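Local coordinates for integrase (PDB 3KKS), which probably inserts viral DNA into host DNA, here as the catalytic core domain, of RNase H-like fold, from a bovine lentivirus, at residues 18-23 / 46-51; 39-44 / 63-68. One frame throughout, in Å; residues are numbered along the deposited sequence.

Contact 1 of 2, residues 18-23 / 46-51; sequences WVAVET and LQLIQR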
# COMPACT_ATOMS: atom_id res chain seq x y z
N TRP A 18 4.88 5.01 4.23
CA TRP A 18 3.62 5.11 3.51
C TRP A 18 3.30 3.69 3.07
O TRP A 18 4.17 3.00 2.52
CB TRP A 18 3.78 6.00 2.29
CG TRP A 18 2.52 6.18 1.50
CD1 TRP A 18 1.48 7.01 1.80
CD2 TRP A 18 2.19 5.55 0.26
NE1 TRP A 18 0.52 6.95 0.82
CE2 TRP A 18 0.93 6.05 -0.14
CE3 TRP A 18 2.84 4.61 -0.55
CZ2 TRP A 18 0.30 5.66 -1.33
CZ3 TRP A 18 2.21 4.21 -1.74
CH2 TRP A 18 0.96 4.74 -2.12
N VAL A 19 2.06 3.25 3.28
CA VAL A 19 1.66 1.89 2.92
C VAL A 19 0.35 1.82 2.14
O VAL A 19 -0.66 2.38 2.54
CB VAL A 19 1.49 1.03 4.20
CG1 VAL A 19 1.01 -0.38 3.82
CG2 VAL A 19 2.80 0.96 4.97
N ALA A 20 0.37 1.11 1.01
CA ALA A 20 -0.85 0.96 0.22
C ALA A 20 -1.13 -0.52 0.04
O ALA A 20 -0.23 -1.30 -0.25
CB ALA A 20 -0.69 1.64 -1.15
N VAL A 21 -2.39 -0.91 0.23
CA VAL A 21 -2.78 -2.30 0.07
C VAL A 21 -3.87 -2.43 -0.98
O VAL A 21 -4.87 -1.72 -0.94
CB VAL A 21 -3.32 -2.89 1.39
CG1 VAL A 21 -3.71 -4.36 1.18
CG2 VAL A 21 -2.26 -2.76 2.48
N GLU A 22 -3.67 -3.34 -1.93
CA GLU A 22 -4.68 -3.55 -2.96
C GLU A 22 -5.67 -4.53 -2.33
O GLU A 22 -5.31 -5.66 -2.01
CB GLU A 22 -4.04 -4.13 -4.22
CG GLU A 22 -4.89 -3.97 -5.47
CD GLU A 22 -5.78 -5.17 -5.74
OE1 GLU A 22 -7.00 -5.00 -5.87
OE2 GLU A 22 -5.24 -6.30 -5.83
N THR A 23 -6.91 -4.08 -2.15
CA THR A 23 -7.96 -4.85 -1.49
C THR A 23 -8.28 -6.24 -2.03
O THR A 23 -8.46 -7.17 -1.25
CB THR A 23 -9.28 -4.06 -1.43
OG1 THR A 23 -9.72 -3.76 -2.76
CG2 THR A 23 -9.08 -2.77 -0.69
N LEU A 46 2.22 8.72 -7.26
CA LEU A 46 2.75 8.70 -8.62
C LEU A 46 3.54 7.42 -8.87
O LEU A 46 3.47 6.85 -9.96
CB LEU A 46 3.62 9.94 -8.87
CG LEU A 46 2.81 11.21 -9.15
CD1 LEU A 46 3.69 12.43 -9.11
CD2 LEU A 46 2.13 11.11 -10.51
N GLN A 47 4.29 6.97 -7.86
CA GLN A 47 5.06 5.73 -7.96
C GLN A 47 4.11 4.53 -8.06
O GLN A 47 4.32 3.61 -8.84
CB GLN A 47 5.93 5.53 -6.71
CG GLN A 47 7.18 6.39 -6.61
CD GLN A 47 8.42 5.71 -7.18
OE1 GLN A 47 8.63 4.51 -6.99
NE2 GLN A 47 9.26 6.48 -7.87
N LEU A 48 3.05 4.56 -7.26
CA LEU A 48 2.07 3.48 -7.25
C LEU A 48 1.36 3.39 -8.60
O LEU A 48 1.21 2.30 -9.16
CB LEU A 48 1.02 3.72 -6.17
CG LEU A 48 0.14 2.50 -5.87
CD1 LEU A 48 0.97 1.44 -5.14
CD2 LEU A 48 -1.04 2.92 -5.02
N ILE A 49 0.94 4.54 -9.11
CA ILE A 49 0.24 4.61 -10.39
C ILE A 49 1.20 4.24 -11.52
O ILE A 49 0.79 3.78 -12.58
CB ILE A 49 -0.36 6.03 -10.58
CG1 ILE A 49 -1.80 5.93 -11.06
CG2 ILE A 49 0.50 6.87 -11.54
CD1 ILE A 49 -1.96 5.29 -12.42
N GLN A 50 2.49 4.42 -11.27
CA GLN A 50 3.56 4.11 -12.23
C GLN A 50 3.73 2.60 -12.38
O GLN A 50 3.86 2.08 -13.49
CB GLN A 50 4.88 4.72 -11.73
CG GLN A 50 6.17 4.15 -12.33
CD GLN A 50 7.40 4.47 -11.48
OE1 GLN A 50 7.58 5.60 -10.99
NE2 GLN A 50 8.27 3.48 -11.29
N ARG A 51 3.73 1.90 -11.25
CA ARG A 51 3.93 0.46 -11.21
C ARG A 51 2.67 -0.41 -11.33
O ARG A 51 2.71 -1.49 -11.91
CB ARG A 51 4.66 0.09 -9.92
CG ARG A 51 5.89 0.95 -9.65
CD ARG A 51 6.54 0.62 -8.31
NE ARG A 51 7.68 1.50 -8.03
CZ ARG A 51 8.73 1.64 -8.83
NH1 ARG A 51 8.80 0.95 -9.96
NH2 ARG A 51 9.72 2.46 -8.51
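The six-membered end of the Trp18 indole turns its edge to Leu48: CH2 lies 4.0 Å from Leu48 CD2, and the methyl sits near the plane of the ring. One face of the same indole is taken by the helix a turn earlier, where Cys44 CB comes within 3.4 Å of Trp18 CD2. The other flat group, the guanidinium of Arg51, has Gln50 CD 4.0 Å above one of its faces, displaced toward the rim.

Leu48 CD2 also meets the CB of Ala20, at 4.1 Å, so a single methyl fits against two side chains of the strand. Leu48 CB follows, 4.2 Å from Trp18 CH2, and the leucine and the tryptophan cross at about a right angle. With CG anti to the backbone N (chi1 -179°), the indole lies beside the carbonyl carbon and runs in the direction of Ala20, which puts CH2 next to Leu48.

This is helix-on-sheet packing in the RNase H-like fold of the integrase core. Strand 15-22 runs between strands 28-33 and 4-12, and helix 38-51 covers the side from which Trp18 and Ala20 project; Val19 and Val21 project from the other side, against helix 89-109. Ala20 adds only a CB here, and its CA lies 8.4 Å from that of Leu48, the nearest pair between the segments. Trp5, Glu29 and Val54 also touch Leu48.

Beside this apolar contact, along the flank of the helix, the side chains turn polar. Arg51 NH2 donates to Gln47 OE1 over 2.8 Å, bent to 136° at the hydrogen, with the oxygen lying out of the guanidinium plane. A weak bond from Arg51 NE reaches the same Gln47 OE1 at 3.3 Å, and Gln47 itself leans on Gln31 of strand 28-33.

Contact 2 of 2, residues 39-44 / 63-68; sequences LQVALC and PCFTAH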
# COMPACT_ATOMS: atom_id res chain seq x y z
N LEU A 39 3.23 16.43 -0.16
CA LEU A 39 4.20 16.31 -1.24
C LEU A 39 4.75 14.89 -1.31
O LEU A 39 4.81 14.29 -2.38
CB LEU A 39 5.34 17.32 -1.03
CG LEU A 39 6.50 17.41 -2.04
CD1 LEU A 39 7.54 16.38 -1.71
CD2 LEU A 39 5.99 17.23 -3.45
N GLN A 40 5.14 14.34 -0.16
CA GLN A 40 5.65 12.98 -0.14
C GLN A 40 4.54 12.03 -0.57
O GLN A 40 4.75 11.18 -1.43
CB GLN A 40 6.14 12.61 1.25
CG GLN A 40 7.32 13.44 1.72
CD GLN A 40 8.41 13.52 0.68
OE1 GLN A 40 8.77 12.51 0.06
NE2 GLN A 40 8.95 14.71 0.48
N VAL A 41 3.35 12.20 -0.00
CA VAL A 41 2.23 11.35 -0.37
C VAL A 41 1.99 11.36 -1.88
O VAL A 41 1.75 10.31 -2.48
CB VAL A 41 0.95 11.76 0.36
CG1 VAL A 41 -0.26 11.02 -0.23
CG2 VAL A 41 1.07 11.42 1.84
N ALA A 42 2.07 12.53 -2.50
CA ALA A 42 1.87 12.66 -3.94
C ALA A 42 2.93 11.86 -4.69
O ALA A 42 2.62 11.20 -5.68
CB ALA A 42 1.93 14.12 -4.34
N LEU A 43 4.17 11.93 -4.22
CA LEU A 43 5.26 11.19 -4.85
C LEU A 43 4.94 9.68 -4.77
O LEU A 43 5.12 8.95 -5.74
CB LEU A 43 6.57 11.51 -4.13
CG LEU A 43 7.59 12.42 -4.82
CD1 LEU A 43 6.89 13.35 -5.78
CD2 LEU A 43 8.37 13.21 -3.77
N CYS A 44 4.46 9.25 -3.60
CA CYS A 44 4.11 7.85 -3.40
C CYS A 44 2.99 7.40 -4.34
O CYS A 44 3.07 6.31 -4.91
CB CYS A 44 3.67 7.62 -1.95
SG CYS A 44 5.04 7.61 -0.77
N PRO A 63 -4.56 15.11 7.08
CA PRO A 63 -4.26 16.31 6.30
C PRO A 63 -3.44 16.04 5.05
O PRO A 63 -3.70 16.61 4.00
CB PRO A 63 -3.49 17.18 7.30
CG PRO A 63 -4.11 16.81 8.59
CD PRO A 63 -4.22 15.31 8.50
N CYS A 64 -2.45 15.16 5.16
CA CYS A 64 -1.60 14.85 4.02
C CYS A 64 -2.30 14.00 2.97
O CYS A 64 -1.74 13.71 1.92
CB CYS A 64 -0.31 14.16 4.48
SG CYS A 64 -0.57 12.58 5.29
N PHE A 65 -3.54 13.60 3.26
CA PHE A 65 -4.32 12.80 2.32
C PHE A 65 -5.47 13.60 1.73
O PHE A 65 -6.05 13.21 0.71
CB PHE A 65 -4.90 11.54 2.99
CG PHE A 65 -3.86 10.54 3.43
CD1 PHE A 65 -2.82 10.17 2.59
CD2 PHE A 65 -3.94 9.95 4.69
CE1 PHE A 65 -1.87 9.22 2.99
CE2 PHE A 65 -3.00 9.00 5.11
CZ PHE A 65 -1.96 8.64 4.26
N THR A 66 -5.81 14.73 2.35
CA THR A 66 -6.93 15.56 1.88
C THR A 66 -6.57 16.89 1.24
O THR A 66 -7.47 17.64 0.83
CB THR A 66 -7.94 15.84 3.03
OG1 THR A 66 -7.27 16.45 4.13
CG2 THR A 66 -8.60 14.56 3.50
N ALA A 67 -5.28 17.20 1.13
CA ALA A 67 -4.85 18.46 0.53
C ALA A 67 -5.32 18.55 -0.92
O ALA A 67 -5.52 17.52 -1.57
CB ALA A 67 -3.34 18.57 0.59
N HIS A 68 -5.52 19.77 -1.42
CA HIS A 68 -5.95 19.98 -2.80
C HIS A 68 -4.92 19.32 -3.72
O HIS A 68 -5.24 18.87 -4.82
CB HIS A 68 -6.05 21.47 -3.13
CG HIS A 68 -7.30 22.11 -2.61
ND1 HIS A 68 -7.39 23.46 -2.34
CD2 HIS A 68 -8.51 21.59 -2.32
CE1 HIS A 68 -8.60 23.74 -1.90
NE2 HIS A 68 -9.31 22.62 -1.88
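Helix 38-51 meets the short, weakly bonded helical turn 63-66 where the CA atoms of Val41 and Cys64 are 6.8 Å apart, close enough for the valine to rest directly on the backbone of the turn. In the RNase H-like fold this turn belongs to the beta-alpha-beta crossover that leaves strand 56-59, runs through helix 68-76 and returns along the neighbouring parallel strand 80-83.

Val41 carries the whole of its side of the contact. The carbonyl oxygen of Cys64 rests against the branch point of the valine, about equally far from Val41 CG2 (3.6 Å) and CG1 (3.7 Å), with Val41 CB as near. With CG1 anti to the backbone N (chi1 170°), CG2 falls beside that nitrogen, and both branches are presented to the turn. These are van der Waals contacts against a polar atom, with no hydrogen bond between the two segments.

Phe65 starts in the other direction, its CB pointing away from the helix, but chi1 of -67° swings CG beside its own backbone N and brings the ring back to the valine. Both Val41 methyls bear on the CD1-CE1 side of the ring, CG2 nearest Phe65 CE1 (3.8 Å) and CG1 nearest Phe65 CD1 (3.9 Å). The side chains cross at about a right angle, and CG2 approaches the ring obliquely.

Outside the two segments, Ile70 of helix 68-76 packs on Val41, and Met7, Asn9 and Trp18 of the sheet touch Phe65. The carbonyl oxygen of Phe65 accepts a hydrogen bond from Lys81 NZ.

Cys64 closes the group: its SG touches Val41 CG2 at 4.0 Å and also stands over the centre of the Phe65 ring, 4.1 Å above the plane.

In the fold
Both contacts use helix 38-51, its last turns in contact 1 and its first in contact 2. Contact 1 is the more central, its centre about 5 Å from the centre of the chain, against about 14 Å for that of contact 2, though the touching residues of both are largely buried. Where the helix lies on the sheet, the meeting atoms are all hydrocarbon; farther from the centre it packs on a weakly bonded helical turn, and a backbone carbonyl and a sulfur join in. Trp18 connects them: its NE1 is 4.0 Å from Phe65 CE1 and 4.3 Å from Val41 CG1. Their segments alternate along the chain.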